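Local structure of uricase (Arthrobacter globiformis, 2YZC) at residues A[71-76]-A[94-99]; A[83-88]-A[110-115]; A[190-193]-A[198-201]; A[252-257]-A[262-267]. The protein catalyses the oxidation of uric acid by molecular oxygen to 5-hydroxyisourate and hydrogen peroxide, and is bound here to allantoate. All coordinates share one frame; numbering follows the deposited sequence.

Overall arrangement
From the N terminus, helices 67-78 and 85-99 follow each other between strands 38-50 and 103-117. Contact 1 closes a 17-residue stretch holding the inter-helix turn and much of helix 85-99, and contact 2 brings the start of that helix back onto strand 103-117. The two cross along the chain and touch where V74 O meets F88. Contacts 3 and 4 follow in series: contact 3 closes the short link from strand 182-192 to helix 199-216, and contact 4 the loop between strands 240-254 and 268-271. Contacts 2 and 3 meet where T84 and E86 pack on F199, joining the two uricase-family regions of the chain. Contact 4 is remote, its centre about 57 Å from that of contact 1.

Contact 1: A[71-76]-A[94-99]; sequences KNTVYA and KHFTEG
T73 OG1 has two partners: it donates to T69 O one helical turn earlier and accepts from a water at 2.9 Å. The same water lies 2.8 Å from H95 NE2, in the plane of the imidazole, and links the two helices through their side chains. With chi1 at -54°, OG1 lies beside the backbone N and CG2 anti to it, so the methyl projects across the gap, coming within 3.7 Å of H95 CD2. F96 completes the contact with its ring tip, CZ lying 3.8 Å from T73 CB. Imidazole edge and phenyl face also meet: H95 CD2 stands 3.6 Å above the plane of the F96 ring, over its centre, which probably limits how either ring can turn. A glycine in place of T73 would probably open a gap beside F96 CZ and H95 CD2 and leave the water without its T73 partner. L92 adds to the packing on T73, S46 and L48 of strand 38-50 support F96, and Y171 of the third subunit touches T73. The contact joins helices 67-78 and 85-99, the pair inserted between the second and third strands, as is typical of the tunnelling (T-fold) domains that make up uricase.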
loop_
_atom_site.group_PDB
_atom_site.type_symbol
_atom_site.label_atom_id
_atom_site.label_comp_id
_atom_site.label_asym_id
_atom_site.label_seq_id
_atom_site.Cartn_x
_atom_site.Cartn_y
_atom_site.Cartn_z
ATOM N N LYS A 71 8.905 8.040 -23.106
ATOM C CA LYS A 71 9.768 7.464 -22.081
ATOM C C LYS A 71 11.236 7.557 -22.495
ATOM O O LYS A 71 12.091 7.927 -21.693
ATOM C CB LYS A 71 9.403 5.996 -21.842
ATOM C CG LYS A 71 10.348 5.288 -20.882
ATOM C CD LYS A 71 10.211 3.775 -20.969
ATOM C CE LYS A 71 10.684 3.256 -22.325
ATOM N NZ LYS A 71 10.656 1.768 -22.384
ATOM N N ASN A 72 11.532 7.207 -23.745
ATOM C CA ASN A 72 12.909 7.269 -24.238
ATOM C C ASN A 72 13.460 8.689 -24.164
ATOM O O ASN A 72 14.631 8.897 -23.842
ATOM C CB ASN A 72 12.998 6.790 -25.693
ATOM C CG ASN A 72 12.742 5.306 -25.843
ATOM O OD1 ASN A 72 12.924 4.534 -24.902
ATOM N ND2 ASN A 72 12.342 4.895 -27.038
ATOM N N THR A 73 12.611 9.664 -24.472
ATOM C CA THR A 73 13.024 11.062 -24.462
ATOM C C THR A 73 13.447 11.507 -23.067
ATOM O O THR A 73 14.396 12.277 -22.918
ATOM C CB THR A 73 11.896 11.964 -24.993
ATOM O OG1 THR A 73 11.487 11.495 -26.287
ATOM C CG2 THR A 73 12.377 13.398 -25.120
ATOM N N VAL A 74 12.748 11.017 -22.046
ATOM C CA VAL A 74 13.085 11.346 -20.660
ATOM C C VAL A 74 14.512 10.885 -20.339
ATOM O O VAL A 74 15.313 11.640 -19.785
ATOM C CB VAL A 74 12.108 10.667 -19.675
ATOM C CG1 VAL A 74 12.593 10.843 -18.239
ATOM C CG2 VAL A 74 10.718 11.267 -19.838
ATOM N N TYR A 75 14.832 9.644 -20.686
ATOM C CA TYR A 75 16.170 9.127 -20.412
ATOM C C TYR A 75 17.235 9.821 -21.267
ATOM O O TYR A 75 18.322 10.130 -20.781
ATOM C CB TYR A 75 16.202 7.608 -20.630
ATOM C CG TYR A 75 15.451 6.839 -19.561
ATOM C CD1 TYR A 75 15.837 6.922 -18.223
ATOM C CD2 TYR A 75 14.341 6.052 -19.878
ATOM C CE1 TYR A 75 15.138 6.249 -17.223
ATOM C CE2 TYR A 75 13.628 5.367 -18.881
ATOM C CZ TYR A 75 14.035 5.475 -17.562
ATOM O OH TYR A 75 13.344 4.821 -16.573
ATOM N N ALA A 76 16.925 10.073 -22.534
ATOM C CA ALA A 76 17.875 10.739 -23.421
ATOM C C ALA A 76 18.197 12.132 -22.887
ATOM O O ALA A 76 19.356 12.547 -22.880
ATOM C CB ALA A 76 17.306 10.841 -24.840
ATOM N N LYS A 94 8.919 21.790 -23.520
ATOM C CA LYS A 94 9.212 22.593 -24.702
ATOM C C LYS A 94 9.516 21.697 -25.896
ATOM O O LYS A 94 9.123 22.000 -27.022
ATOM C CB LYS A 94 10.398 23.520 -24.441
ATOM C CG LYS A 94 10.156 24.551 -23.351
ATOM C CD LYS A 94 11.410 25.383 -23.119
ATOM C CE LYS A 94 11.259 26.303 -21.925
ATOM N NZ LYS A 94 12.530 27.031 -21.631
ATOM N N HIS A 95 10.210 20.592 -25.642
ATOM C CA HIS A 95 10.566 19.651 -26.700
ATOM C C HIS A 95 9.347 19.111 -27.438
ATOM O O HIS A 95 9.273 19.178 -28.667
ATOM C CB HIS A 95 11.339 18.462 -26.129
ATOM C CG HIS A 95 11.438 17.308 -27.076
ATOM N ND1 HIS A 95 12.214 17.344 -28.215
ATOM C CD2 HIS A 95 10.816 16.105 -27.082
ATOM C CE1 HIS A 95 12.064 16.213 -28.883
ATOM N NE2 HIS A 95 11.222 15.445 -28.217
ATOM N N PHE A 96 8.398 18.557 -26.689
ATOM C CA PHE A 96 7.205 17.991 -27.305
ATOM C C PHE A 96 6.292 19.022 -27.952
ATOM O O PHE A 96 5.792 18.801 -29.055
ATOM C CB PHE A 96 6.417 17.169 -26.283
ATOM C CG PHE A 96 7.115 15.910 -25.867
ATOM C CD1 PHE A 96 7.336 14.890 -26.787
ATOM C CD2 PHE A 96 7.598 15.764 -24.572
ATOM C CE1 PHE A 96 8.039 13.739 -26.420
ATOM C CE2 PHE A 96 8.301 14.617 -24.196
ATOM C CZ PHE A 96 8.520 13.607 -25.120
ATOM N N THR A 97 6.075 20.145 -27.281
ATOM C CA THR A 97 5.200 21.175 -27.831
ATOM C C THR A 97 5.787 21.806 -29.093
ATOM O O THR A 97 5.075 22.032 -30.074
ATOM C CB THR A 97 4.916 22.273 -26.788
ATOM O OG1 THR A 97 6.147 22.857 -26.356
ATOM C CG2 THR A 97 4.200 21.682 -25.578
ATOM N N GLU A 98 7.088 22.073 -29.072
ATOM C CA GLU A 98 7.756 22.676 -30.218
ATOM C C GLU A 98 8.095 21.663 -31.312
ATOM O O GLU A 98 8.210 22.020 -32.482
ATOM C CB GLU A 98 9.037 23.376 -29.758
ATOM C CG GLU A 98 8.802 24.603 -28.889
ATOM C CD GLU A 98 10.066 25.071 -28.189
ATOM O OE1 GLU A 98 11.118 25.173 -28.858
ATOM O OE2 GLU A 98 10.007 25.342 -26.969
ATOM N N GLY A 99 8.239 20.399 -30.936
ATOM C CA GLY A 99 8.597 19.382 -31.909
ATOM C C GLY A 99 7.491 18.823 -32.783
ATOM O O GLY A 99 7.763 18.246 -33.833
HETATM O O HOH W 1 10.523 12.758 -28.673
#

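Contact 2: A[83-88]-A[110-115]; sequences ATTEEF and AQQFFW
The Q112 amide is met above one face by the hydroxyl of T85, and a water reaches its OE1 from the same side of the plane. T85 OG1 donates to Q112 OE1 at 2.7 Å, standing 43° out of the carbonyl plane, so this short bond does not follow a lone pair. The water lies 2.8 Å from Q112 OE1, to which it can donate, and accepts from T85 N at 2.9 Å, tying the amide oxygen to the backbone of the first helical turn as well as to the side chain. Q112 reaches this place through a fully extended chain, with CG anti to the backbone N (chi1 -177°). Beside the polar pair the contact is apolar: the methyl T85 CG2 rests against A110 CB at 3.7 Å. Just before T85, T84 serves as the N-cap of the helix. Its OG1 accepts from E87 N at 3.2 Å and donates to E87 OE2 at 2.7 Å, which probably fixes the hydroxyl's rotation. Here the start of helix 85-99 rests on strand 103-117, with L42 of strand 38-50 also packed on T85. E86 forms a salt bridge with R133 of strand 131-140, while T84, E86 and E87 pack on F199 at the start of helix 199-216.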
loop_
_atom_site.group_PDB
_atom_site.type_symbol
_atom_site.label_atom_id
_atom_site.label_comp_id
_atom_site.label_asym_id
_atom_site.label_seq_id
_atom_site.Cartn_x
_atom_site.Cartn_y
_atom_site.Cartn_z
ATOM N N ALA A 83 19.808 20.925 -13.785
ATOM C CA ALA A 83 20.041 21.646 -12.538
ATOM C C ALA A 83 18.994 21.345 -11.475
ATOM O O ALA A 83 19.327 21.108 -10.315
ATOM C CB ALA A 83 20.087 23.149 -12.812
ATOM N N THR A 84 17.730 21.360 -11.876
ATOM C CA THR A 84 16.637 21.094 -10.950
ATOM C C THR A 84 15.576 20.268 -11.657
ATOM O O THR A 84 15.599 20.122 -12.878
ATOM C CB THR A 84 15.964 22.400 -10.472
ATOM O OG1 THR A 84 15.417 23.083 -11.606
ATOM C CG2 THR A 84 16.974 23.314 -9.772
ATOM N N THR A 85 14.646 19.734 -10.876
ATOM C CA THR A 85 13.560 18.932 -11.413
ATOM C C THR A 85 12.670 19.795 -12.309
ATOM O O THR A 85 12.266 19.369 -13.393
ATOM C CB THR A 85 12.722 18.336 -10.269
ATOM O OG1 THR A 85 13.554 17.474 -9.482
ATOM C CG2 THR A 85 11.543 17.546 -10.813
ATOM N N GLU A 86 12.368 21.011 -11.866
ATOM C CA GLU A 86 11.528 21.893 -12.665
ATOM C C GLU A 86 12.161 22.212 -14.019
ATOM O O GLU A 86 11.476 22.247 -15.040
ATOM C CB GLU A 86 11.225 23.187 -11.901
ATOM C CG GLU A 86 10.311 22.976 -10.706
ATOM C CD GLU A 86 11.061 22.753 -9.397
ATOM O OE1 GLU A 86 12.158 22.150 -9.413
ATOM O OE2 GLU A 86 10.537 23.176 -8.342
ATOM N N GLU A 87 13.467 22.444 -14.038
ATOM C CA GLU A 87 14.141 22.748 -15.293
ATOM C C GLU A 87 14.175 21.534 -16.217
ATOM O O GLU A 87 14.170 21.672 -17.440
ATOM C CB GLU A 87 15.549 23.273 -15.009
ATOM C CG GLU A 87 15.512 24.645 -14.350
ATOM C CD GLU A 87 16.841 25.061 -13.769
ATOM O OE1 GLU A 87 17.778 25.330 -14.549
ATOM O OE2 GLU A 87 16.946 25.113 -12.526
ATOM N N PHE A 88 14.194 20.342 -15.632
ATOM C CA PHE A 88 14.190 19.123 -16.430
ATOM C C PHE A 88 12.829 19.025 -17.115
ATOM O O PHE A 88 12.741 18.735 -18.308
ATOM C CB PHE A 88 14.405 17.896 -15.539
ATOM C CG PHE A 88 14.490 16.597 -16.298
ATOM C CD1 PHE A 88 15.453 16.414 -17.289
ATOM C CD2 PHE A 88 13.622 15.548 -16.008
ATOM C CE1 PHE A 88 15.552 15.200 -17.982
ATOM C CE2 PHE A 88 13.711 14.331 -16.691
ATOM C CZ PHE A 88 14.681 14.158 -17.681
ATOM N N ALA A 110 6.686 15.322 -11.792
ATOM C CA ALA A 110 7.711 14.488 -11.201
ATOM C C ALA A 110 7.713 14.550 -9.694
ATOM O O ALA A 110 7.326 15.549 -9.087
ATOM C CB ALA A 110 9.089 14.894 -11.725
ATOM N N GLN A 111 8.123 13.438 -9.106
ATOM C CA GLN A 111 8.282 13.332 -7.675
ATOM C C GLN A 111 9.798 13.257 -7.574
ATOM O O GLN A 111 10.446 12.641 -8.426
ATOM C CB GLN A 111 7.650 12.044 -7.145
ATOM C CG GLN A 111 6.136 12.113 -7.023
ATOM C CD GLN A 111 5.527 10.781 -6.636
ATOM O OE1 GLN A 111 4.497 10.726 -5.961
ATOM N NE2 GLN A 111 6.151 9.701 -7.070
ATOM N N GLN A 112 10.364 13.920 -6.572
ATOM C CA GLN A 112 11.808 13.906 -6.366
ATOM C C GLN A 112 12.043 13.261 -5.015
ATOM O O GLN A 112 11.434 13.661 -4.020
ATOM C CB GLN A 112 12.380 15.325 -6.357
ATOM C CG GLN A 112 13.903 15.374 -6.215
ATOM C CD GLN A 112 14.442 16.791 -6.186
ATOM O OE1 GLN A 112 13.921 17.674 -6.856
ATOM N NE2 GLN A 112 15.503 17.009 -5.413
ATOM N N PHE A 113 12.922 12.263 -4.991
ATOM C CA PHE A 113 13.247 11.540 -3.773
ATOM C C PHE A 113 14.617 11.972 -3.274
ATOM O O PHE A 113 15.575 12.056 -4.046
ATOM C CB PHE A 113 13.218 10.036 -4.044
ATOM C CG PHE A 113 11.946 9.569 -4.693
ATOM C CD1 PHE A 113 11.951 9.079 -5.993
ATOM C CD2 PHE A 113 10.733 9.667 -4.019
ATOM C CE1 PHE A 113 10.762 8.693 -6.618
ATOM C CE2 PHE A 113 9.539 9.285 -4.632
ATOM C CZ PHE A 113 9.555 8.798 -5.935
ATOM N N PHE A 114 14.707 12.241 -1.978
ATOM C CA PHE A 114 15.957 12.698 -1.393
ATOM C C PHE A 114 16.857 11.601 -0.850
ATOM O O PHE A 114 16.385 10.582 -0.339
ATOM C CB PHE A 114 15.671 13.716 -0.289
ATOM C CG PHE A 114 14.944 14.941 -0.776
ATOM C CD1 PHE A 114 13.597 15.128 -0.492
ATOM C CD2 PHE A 114 15.604 15.889 -1.552
ATOM C CE1 PHE A 114 12.913 16.247 -0.978
ATOM C CE2 PHE A 114 14.931 17.010 -2.044
ATOM C CZ PHE A 114 13.584 17.188 -1.755
ATOM N N TRP A 115 18.162 11.838 -0.969
ATOM C CA TRP A 115 19.183 10.918 -0.499
ATOM C C TRP A 115 20.217 11.680 0.327
ATOM O O TRP A 115 20.519 12.843 0.046
ATOM C CB TRP A 115 19.906 10.254 -1.677
ATOM C CG TRP A 115 19.075 9.282 -2.465
ATOM C CD1 TRP A 115 18.205 9.573 -3.478
ATOM C CD2 TRP A 115 19.041 7.859 -2.302
ATOM N NE1 TRP A 115 17.634 8.420 -3.958
ATOM C CE2 TRP A 115 18.128 7.352 -3.256
ATOM C CE3 TRP A 115 19.693 6.962 -1.444
ATOM C CZ2 TRP A 115 17.850 5.986 -3.377
ATOM C CZ3 TRP A 115 19.414 5.599 -1.563
ATOM C CH2 TRP A 115 18.501 5.127 -2.523
HETATM O O HOH W 2 15.329 19.825 -8.020
#

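Contact 3: A[190-193]-A[198-201]; sequences WRYN and DFDA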
loop_
_atom_site.group_PDB
_atom_site.type_symbol
_atom_site.label_atom_id
_atom_site.label_comp_id
_atom_site.label_asym_id
_atom_site.label_seq_id
_atom_site.Cartn_x
_atom_site.Cartn_y
_atom_site.Cartn_z
ATOM N N TRP A 190 2.185 24.929 -4.379
ATOM C CA TRP A 190 2.169 26.355 -4.673
ATOM C C TRP A 190 2.485 26.634 -6.142
ATOM O O TRP A 190 3.333 25.975 -6.760
ATOM C CB TRP A 190 3.142 27.086 -3.729
ATOM C CG TRP A 190 4.552 26.557 -3.734
ATOM C CD1 TRP A 190 5.599 27.025 -4.474
ATOM C CD2 TRP A 190 5.074 25.476 -2.944
ATOM N NE1 TRP A 190 6.739 26.310 -4.194
ATOM C CE2 TRP A 190 6.446 25.353 -3.259
ATOM C CE3 TRP A 190 4.517 24.602 -2.002
ATOM C CZ2 TRP A 190 7.273 24.391 -2.663
ATOM C CZ3 TRP A 190 5.342 23.641 -1.407
ATOM C CH2 TRP A 190 6.705 23.547 -1.743
ATOM N N ARG A 191 1.771 27.603 -6.704
ATOM C CA ARG A 191 1.935 27.967 -8.103
ATOM C C ARG A 191 2.794 29.214 -8.275
ATOM O O ARG A 191 2.530 30.248 -7.665
ATOM C CB ARG A 191 0.566 28.204 -8.742
ATOM C CG ARG A 191 0.629 28.613 -10.216
ATOM C CD ARG A 191 -0.765 28.672 -10.831
ATOM N NE ARG A 191 -1.568 29.779 -10.317
ATOM C CZ ARG A 191 -1.396 31.053 -10.668
ATOM N NH1 ARG A 191 -0.446 31.383 -11.533
ATOM N NH2 ARG A 191 -2.178 31.997 -10.163
ATOM N N TYR A 192 3.821 29.106 -9.111
ATOM C CA TYR A 192 4.707 30.227 -9.376
ATOM C C TYR A 192 4.084 31.099 -10.459
ATOM O O TYR A 192 3.418 30.593 -11.359
ATOM C CB TYR A 192 6.071 29.720 -9.846
ATOM C CG TYR A 192 6.835 28.951 -8.789
ATOM C CD1 TYR A 192 7.180 29.549 -7.579
ATOM C CD2 TYR A 192 7.233 27.632 -9.007
ATOM C CE1 TYR A 192 7.905 28.860 -6.609
ATOM C CE2 TYR A 192 7.962 26.929 -8.043
ATOM C CZ TYR A 192 8.294 27.553 -6.849
ATOM O OH TYR A 192 9.020 26.878 -5.898
ATOM N N ASN A 193 4.292 32.409 -10.372
ATOM C CA ASN A 193 3.748 33.310 -11.381
ATOM C C ASN A 193 4.797 33.617 -12.448
ATOM O O ASN A 193 4.587 34.460 -13.322
ATOM C CB ASN A 193 3.235 34.604 -10.732
ATOM C CG ASN A 193 4.229 35.218 -9.769
ATOM O OD1 ASN A 193 3.849 35.701 -8.699
ATOM N ND2 ASN A 193 5.500 35.220 -10.141
ATOM N N ASP A 198 14.576 30.290 -8.293
ATOM C CA ASP A 198 15.703 29.477 -7.837
ATOM C C ASP A 198 14.909 28.350 -7.182
ATOM O O ASP A 198 14.688 28.358 -5.976
ATOM C CB ASP A 198 16.529 30.217 -6.780
ATOM C CG ASP A 198 17.711 29.400 -6.281
ATOM O OD1 ASP A 198 17.620 28.155 -6.276
ATOM O OD2 ASP A 198 18.730 30.000 -5.876
ATOM N N PHE A 199 14.454 27.407 -8.000
ATOM C CA PHE A 199 13.620 26.309 -7.531
ATOM C C PHE A 199 14.053 25.595 -6.255
ATOM O O PHE A 199 13.228 25.384 -5.366
ATOM C CB PHE A 199 13.411 25.317 -8.676
ATOM C CG PHE A 199 12.691 25.914 -9.854
ATOM C CD1 PHE A 199 11.358 26.296 -9.749
ATOM C CD2 PHE A 199 13.350 26.114 -11.065
ATOM C CE1 PHE A 199 10.688 26.868 -10.832
ATOM C CE2 PHE A 199 12.688 26.687 -12.152
ATOM C CZ PHE A 199 11.358 27.063 -12.036
ATOM N N ASP A 200 15.325 25.223 -6.149
ATOM C CA ASP A 200 15.794 24.549 -4.941
ATOM C C ASP A 200 15.741 25.464 -3.714
ATOM O O ASP A 200 15.321 25.045 -2.638
ATOM C CB ASP A 200 17.229 24.040 -5.118
ATOM C CG ASP A 200 17.316 22.822 -6.024
ATOM O OD1 ASP A 200 16.263 22.242 -6.371
ATOM O OD2 ASP A 200 18.452 22.441 -6.382
ATOM N N ALA A 201 16.170 26.712 -3.875
ATOM C CA ALA A 201 16.174 27.650 -2.756
ATOM C C ALA A 201 14.763 27.960 -2.263
ATOM O O ALA A 201 14.523 28.036 -1.057
ATOM C CB ALA A 201 16.891 28.944 -3.147
HETATM O O HOH W 3 10.423 24.804 -6.310
#
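An offset edge-to-face stack of two aromatic rings, Y192 and F199, joins the end of strand 182-192 to the first turn of helix 199-216 in a buried part of the fold. The edge of F199 is turned toward the face of Y192, with the planes at 65° and the centroids 5.7 Å apart. Y192 CG lies beside its backbone N and anti to the carbonyl carbon (chi1 -66°), which carries the ring toward F199. The closest approach is made by Y192 CE2, which lies near the plane of the phenyl ring and 3.9 Å from F199 CD1. Polar links run alongside the stack. The phenol oxygen Y192 OH accepts from W190 NE1 at 2.9 Å, in a bond that lies in the indole plane, and donates to a water at the short distance of 2.5 Å. That water donates in turn to F199 O at 3.0 Å, so the tyrosine touches F199 through its ring and is bridged by solvent to the same residue's backbone. The indole N-H and the water probably hold the phenol's orientation. D198 is the N-cap of the helix: its OD1 accepts from A201 N at 3.2 Å, from above the carboxylate plane. Y192 sits among A148 of strand 143-157, I240 of strand 240-254 and V202 of helix 199-216. F199 continues the packing toward I146 of strand 143-157, and D200 forms a salt bridge with R133 of strand 131-140.

Contact 4: A[252-257]-A[262-267]; sequences HFLVDL and QDNPNE
N264 ND2 donates to V255 O at 2.7 Å in a nearly straight bond, with an N-H...O angle of 170°, lying in the carbonyl plane on a lone pair. The other end of the same amide, N264 OD1, accepts from E267 N at 3.1 Å and also from V268 N, so the side chain is gripped at both ends. A longer bond runs from Q262 N to L257 O at 3.3 Å, its donor above the carbonyl plane, and beside it a water accepts from L257 N and donates to Q262 O. The E267 bond makes an Asx motif, which spans the inverse gamma turn centred on P265, within the loop of the antiparallel hairpin formed by strands 240-254 and 268-271. Replacing N264 by a leucine would probably leave V255 O, E267 N and V268 N without their side-chain partner and set this turn free to shift. L254, with CG anti to its backbone N (chi1 -175°), runs alongside the asparagine in the reverse sense, with CD1 3.4 Å from N266 CA. Farther along, L257 CD1 packs 4.1 Å from N264 CB. Across the interface with the second subunit, D263 pairs with its R79 and E267 with its K29 in salt bridges.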
loop_
_atom_site.group_PDB
_atom_site.type_symbol
_atom_site.label_atom_id
_atom_site.label_comp_id
_atom_site.label_asym_id
_atom_site.label_seq_id
_atom_site.Cartn_x
_atom_site.Cartn_y
_atom_site.Cartn_z
ATOM N N HIS A 252 -5.224 11.622 17.738
ATOM C CA HIS A 252 -4.481 10.924 18.772
ATOM C C HIS A 252 -5.394 11.106 19.968
ATOM O O HIS A 252 -5.396 12.159 20.608
ATOM C CB HIS A 252 -3.124 11.588 19.019
ATOM C CG HIS A 252 -2.092 11.228 17.998
ATOM N ND1 HIS A 252 -2.251 11.497 16.656
ATOM C CD2 HIS A 252 -0.909 10.580 18.114
ATOM C CE1 HIS A 252 -1.212 11.028 15.988
ATOM N NE2 HIS A 252 -0.383 10.465 16.849
ATOM N N PHE A 253 -6.207 10.090 20.232
ATOM C CA PHE A 253 -7.159 10.145 21.333
ATOM C C PHE A 253 -6.505 9.890 22.677
ATOM O O PHE A 253 -5.782 8.914 22.847
ATOM C CB PHE A 253 -8.271 9.122 21.103
ATOM C CG PHE A 253 -9.080 9.380 19.869
ATOM C CD1 PHE A 253 -9.991 10.434 19.826
ATOM C CD2 PHE A 253 -8.924 8.581 18.741
ATOM C CE1 PHE A 253 -10.741 10.686 18.673
ATOM C CE2 PHE A 253 -9.668 8.821 17.584
ATOM C CZ PHE A 253 -10.576 9.874 17.551
ATOM N N LEU A 254 -6.760 10.783 23.628
ATOM C CA LEU A 254 -6.220 10.646 24.975
ATOM C C LEU A 254 -6.982 9.469 25.569
ATOM O O LEU A 254 -8.195 9.534 25.743
ATOM C CB LEU A 254 -6.495 11.920 25.780
ATOM C CG LEU A 254 -5.920 12.037 27.193
ATOM C CD1 LEU A 254 -4.402 12.071 27.139
ATOM C CD2 LEU A 254 -6.457 13.309 27.848
ATOM N N VAL A 255 -6.272 8.389 25.872
ATOM C CA VAL A 255 -6.907 7.196 26.407
ATOM C C VAL A 255 -7.479 7.396 27.808
ATOM O O VAL A 255 -6.849 8.011 28.666
ATOM C CB VAL A 255 -5.912 6.004 26.420
ATOM C CG1 VAL A 255 -6.594 4.749 26.951
ATOM C CG2 VAL A 255 -5.394 5.758 24.997
ATOM N N ASP A 256 -8.685 6.883 28.022
ATOM C CA ASP A 256 -9.336 6.987 29.320
ATOM C C ASP A 256 -8.881 5.815 30.172
ATOM O O ASP A 256 -9.267 4.671 29.930
ATOM C CB ASP A 256 -10.856 6.967 29.172
ATOM C CG ASP A 256 -11.567 6.948 30.517
ATOM O OD1 ASP A 256 -11.007 7.492 31.493
ATOM O OD2 ASP A 256 -12.684 6.400 30.594
ATOM N N LEU A 257 -8.038 6.112 31.156
ATOM C CA LEU A 257 -7.500 5.099 32.050
ATOM C C LEU A 257 -8.197 5.097 33.409
ATOM O O LEU A 257 -7.857 4.299 34.276
ATOM C CB LEU A 257 -5.998 5.333 32.253
ATOM C CG LEU A 257 -5.169 5.406 30.965
ATOM C CD1 LEU A 257 -3.716 5.742 31.294
ATOM C CD2 LEU A 257 -5.266 4.085 30.235
ATOM N N GLN A 262 -6.428 5.127 37.120
ATOM C CA GLN A 262 -5.305 6.009 36.819
ATOM C C GLN A 262 -5.771 7.269 36.102
ATOM O O GLN A 262 -6.818 7.280 35.461
ATOM C CB GLN A 262 -4.298 5.325 35.881
ATOM C CG GLN A 262 -3.947 3.871 36.182
ATOM C CD GLN A 262 -3.199 3.219 35.019
ATOM O OE1 GLN A 262 -1.968 3.258 34.949
ATOM N NE2 GLN A 262 -3.949 2.636 34.088
ATOM N N ASP A 263 -4.979 8.327 36.205
ATOM C CA ASP A 263 -5.290 9.547 35.479
ATOM C C ASP A 263 -4.447 9.431 34.208
ATOM O O ASP A 263 -3.719 8.453 34.025
ATOM C CB ASP A 263 -4.874 10.793 36.272
ATOM C CG ASP A 263 -3.383 10.845 36.548
ATOM O OD1 ASP A 263 -2.901 11.926 36.945
ATOM O OD2 ASP A 263 -2.694 9.814 36.380
ATOM N N ASN A 264 -4.556 10.412 33.326
ATOM C CA ASN A 264 -3.786 10.415 32.086
ATOM C C ASN A 264 -3.596 11.879 31.748
ATOM O O ASN A 264 -4.359 12.446 30.972
ATOM C CB ASN A 264 -4.551 9.709 30.962
ATOM C CG ASN A 264 -3.742 9.617 29.668
ATOM O OD1 ASN A 264 -2.622 10.117 29.588
ATOM N ND2 ASN A 264 -4.313 8.980 28.655
ATOM N N PRO A 265 -2.571 12.510 32.338
ATOM C CA PRO A 265 -2.271 13.925 32.116
ATOM C C PRO A 265 -1.680 14.221 30.745
ATOM O O PRO A 265 -0.538 14.670 30.639
ATOM C CB PRO A 265 -1.302 14.242 33.245
ATOM C CG PRO A 265 -0.504 12.985 33.326
ATOM C CD PRO A 265 -1.563 11.898 33.227
ATOM N N ASN A 266 -2.462 13.965 29.702
ATOM C CA ASN A 266 -2.031 14.225 28.331
ATOM C C ASN A 266 -0.754 13.460 27.970
ATOM O O ASN A 266 0.124 13.995 27.289
ATOM C CB ASN A 266 -1.805 15.730 28.149
ATOM C CG ASN A 266 -3.003 16.558 28.592
ATOM O OD1 ASN A 266 -4.081 16.465 28.013
ATOM N ND2 ASN A 266 -2.818 17.366 29.635
ATOM N N GLU A 267 -0.663 12.208 28.411
ATOM C CA GLU A 267 0.516 11.388 28.142
ATOM C C GLU A 267 0.341 10.145 27.268
ATOM O O GLU A 267 1.209 9.847 26.448
ATOM C CB GLU A 267 1.159 10.965 29.466
ATOM C CG GLU A 267 2.000 12.049 30.111
ATOM C CD GLU A 267 2.523 11.647 31.478
ATOM O OE1 GLU A 267 2.847 10.455 31.667
ATOM O OE2 GLU A 267 2.619 12.527 32.360
HETATM O O HOH W 4 -7.451 8.540 32.519
#